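Local coordinates for protein type IV pilin structural subunit (Pseudomonas aeruginosa, PDB 3JYZ) that probably assembles, as the major structural subunit, into the type IV pilus filaments that extend from the bacterial surface, at residues A[31-34]-A[35-39]. Numbering follows the deposited sequence.
Sequences ASTA and DLTRA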
ATOM      1  N   ALA A  31       6.751  -6.285  15.489  1.00 19.78           N
ATOM      2  CA  ALA A  31       6.879  -6.921  16.804  1.00 20.45           C
ATOM      3  C   ALA A  31       6.281  -6.043  17.900  1.00 20.17           C
ATOM      4  O   ALA A  31       5.902  -6.538  18.961  1.00 21.40           O
ATOM      5  CB  ALA A  31       8.332  -7.245  17.114  1.00 21.39           C
ATOM      6  N   SER A  32       6.182  -4.745  17.628  1.00 18.76           N
ATOM      7  CA  SER A  32       5.704  -3.777  18.612  1.00 17.58           C
ATOM      8  C   SER A  32       5.399  -2.448  17.936  1.00 15.31           C
ATOM      9  O   SER A  32       5.835  -2.206  16.812  1.00 15.04           O
ATOM     10  CB  SER A  32       6.774  -3.540  19.673  1.00 18.78           C
ATOM     11  OG  SER A  32       7.867  -2.829  19.119  1.00 19.02           O
ATOM     12  N   THR A  33       4.662  -1.587  18.631  1.00 14.52           N
ATOM     13  CA  THR A  33       4.371  -0.251  18.136  1.00 13.46           C
ATOM     14  C   THR A  33       5.663   0.525  17.914  1.00 12.66           C
ATOM     15  O   THR A  33       5.799   1.245  16.923  1.00 12.40           O
ATOM     16  CB  THR A  33       3.458   0.524  19.097  1.00 12.87           C
ATOM     17  OG1 THR A  33       2.167  -0.099  19.116  1.00 13.86           O
ATOM     18  CG2 THR A  33       3.297   1.973  18.643  1.00 12.97           C
ATOM     19  N   ALA A  34       6.614   0.367  18.828  1.00 13.76           N
ATOM     20  CA  ALA A  34       7.913   1.018  18.694  1.00 14.87           C
ATOM     21  C   ALA A  34       8.635   0.611  17.411  1.00 14.37           C
ATOM     22  O   ALA A  34       9.236   1.453  16.745  1.00 13.81           O
ATOM     23  CB  ALA A  34       8.789   0.720  19.914  1.00 15.89           C
ATOM     24  N   ASP A  35       8.575  -0.676  17.076  1.00 14.53           N
ATOM     25  CA  ASP A  35       9.213  -1.188  15.864  1.00 15.17           C
ATOM     26  C   ASP A  35       8.511  -0.665  14.612  1.00 14.20           C
ATOM     27  O   ASP A  35       9.161  -0.306  13.631  1.00 12.76           O
ATOM     28  CB  ASP A  35       9.203  -2.716  15.836  1.00 17.71           C
ATOM     29  CG  ASP A  35      10.237  -3.333  16.760  1.00 21.54           C
ATOM     30  OD1 ASP A  35      10.993  -2.590  17.417  1.00 22.28           O
ATOM     31  OD2 ASP A  35      10.293  -4.580  16.820  1.00 24.53           O
ATOM     32  N   LEU A  36       7.182  -0.653  14.640  1.00 13.16           N
ATOM     33  CA  LEU A  36       6.408  -0.150  13.508  1.00 11.15           C
ATOM     34  C   LEU A  36       6.707   1.332  13.276  1.00 11.42           C
ATOM     35  O   LEU A  36       6.749   1.813  12.139  1.00 11.01           O
ATOM     36  CB  LEU A  36       4.916  -0.367  13.754  1.00 10.77           C
ATOM     37  CG  LEU A  36       3.952   0.152  12.683  1.00 10.39           C
ATOM     38  CD1 LEU A  36       4.328  -0.326  11.274  1.00 10.51           C
ATOM     39  CD2 LEU A  36       2.527  -0.271  13.043  1.00 11.47           C
ATOM     40  N   THR A  37       6.911   2.055  14.367  1.00 12.20           N
ATOM     41  CA  THR A  37       7.222   3.473  14.295  1.00 11.91           C
ATOM     42  C   THR A  37       8.600   3.673  13.689  1.00 13.01           C
ATOM     43  O   THR A  37       8.789   4.518  12.812  1.00 12.38           O
ATOM     44  CB  THR A  37       7.153   4.079  15.694  1.00 11.92           C
ATOM     45  OG1 THR A  37       5.804   3.973  16.164  1.00 12.34           O
ATOM     46  CG2 THR A  37       7.567   5.545  15.684  1.00 11.99           C
ATOM     47  N   ARG A  38       9.561   2.873  14.140  1.00 13.69           N
ATOM     48  CA  ARG A  38      10.917   2.933  13.611  1.00 14.98           C
ATOM     49  C   ARG A  38      10.952   2.554  12.132  1.00 13.68           C
ATOM     50  O   ARG A  38      11.649   3.185  11.338  1.00 13.18           O
ATOM     51  CB  ARG A  38      11.846   2.016  14.409  1.00 18.48           C
ATOM     52  CG  ARG A  38      13.298   2.062  13.964  1.00 23.12           C
ATOM     53  CD  ARG A  38      14.235   1.665  15.093  1.00 27.07           C
ATOM     54  NE  ARG A  38      14.050   0.274  15.494  1.00 31.03           N
ATOM     55  CZ  ARG A  38      13.376  -0.109  16.574  1.00 33.59           C
ATOM     56  NH1 ARG A  38      12.820   0.797  17.366  1.00 33.87           N
ATOM     57  NH2 ARG A  38      13.258  -1.398  16.861  1.00 34.96           N
ATOM     58  N   ALA A  39      10.195   1.523  11.769  1.00 12.45           N
ATOM     59  CA  ALA A  39      10.141   1.061  10.386  1.00 11.96           C
ATOM     60  C   ALA A  39       9.570   2.153   9.479  1.00 10.98           C
ATOM     61  O   ALA A  39      10.065   2.376   8.377  1.00 10.32           O
ATOM     62  CB  ALA A  39       9.310  -0.217  10.290  1.00 12.27           C
TER
HETATM   63  O   HOH W   1       9.310  -6.199  14.264  1.00 21.53           O
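Ser32 caps the helix that begins at Thr33: its OG accepts a hydrogen bond from the backbone N-H of Asp35, with Asp35 N to Ser32 OG at 3.1 Å. With chi1 at 70°, OG lies between the serine's own backbone N and carbonyl carbon, turned toward that first-turn amide. The Ser32 carbonyl takes the N-H of Leu36, starting the i to i+4 backbone ladder that Ala34 O to Arg38 N carries on. Thr33 O is gripped twice, by Thr37 N at 2.9 Å and, from the opposite face of its carbonyl plane, by Thr37 OG1 at 2.8 Å. Chi1 of -64° sets the Thr37 hydroxyl anti to that residue's own carbonyl carbon, pointing back toward the preceding turn.

Charged and water-mediated links centre on Asp35. Asp35 OD1 forms a salt bridge with Arg38 NH2 at 2.6 Å, though the hydrogen bond within it is weak, bent to 118°. Asp35 OD2 lies 3.3 Å from Ala31 CB and accepts from a water that in turn accepts from Ala31 N.

Leu36 rests on Leu103 and Thr33 on Ala108, both of helix 103-109. The serine N-cap, with an acidic residue in the first turn, is a classic helix start, here opening helix 33-49 of this pilin.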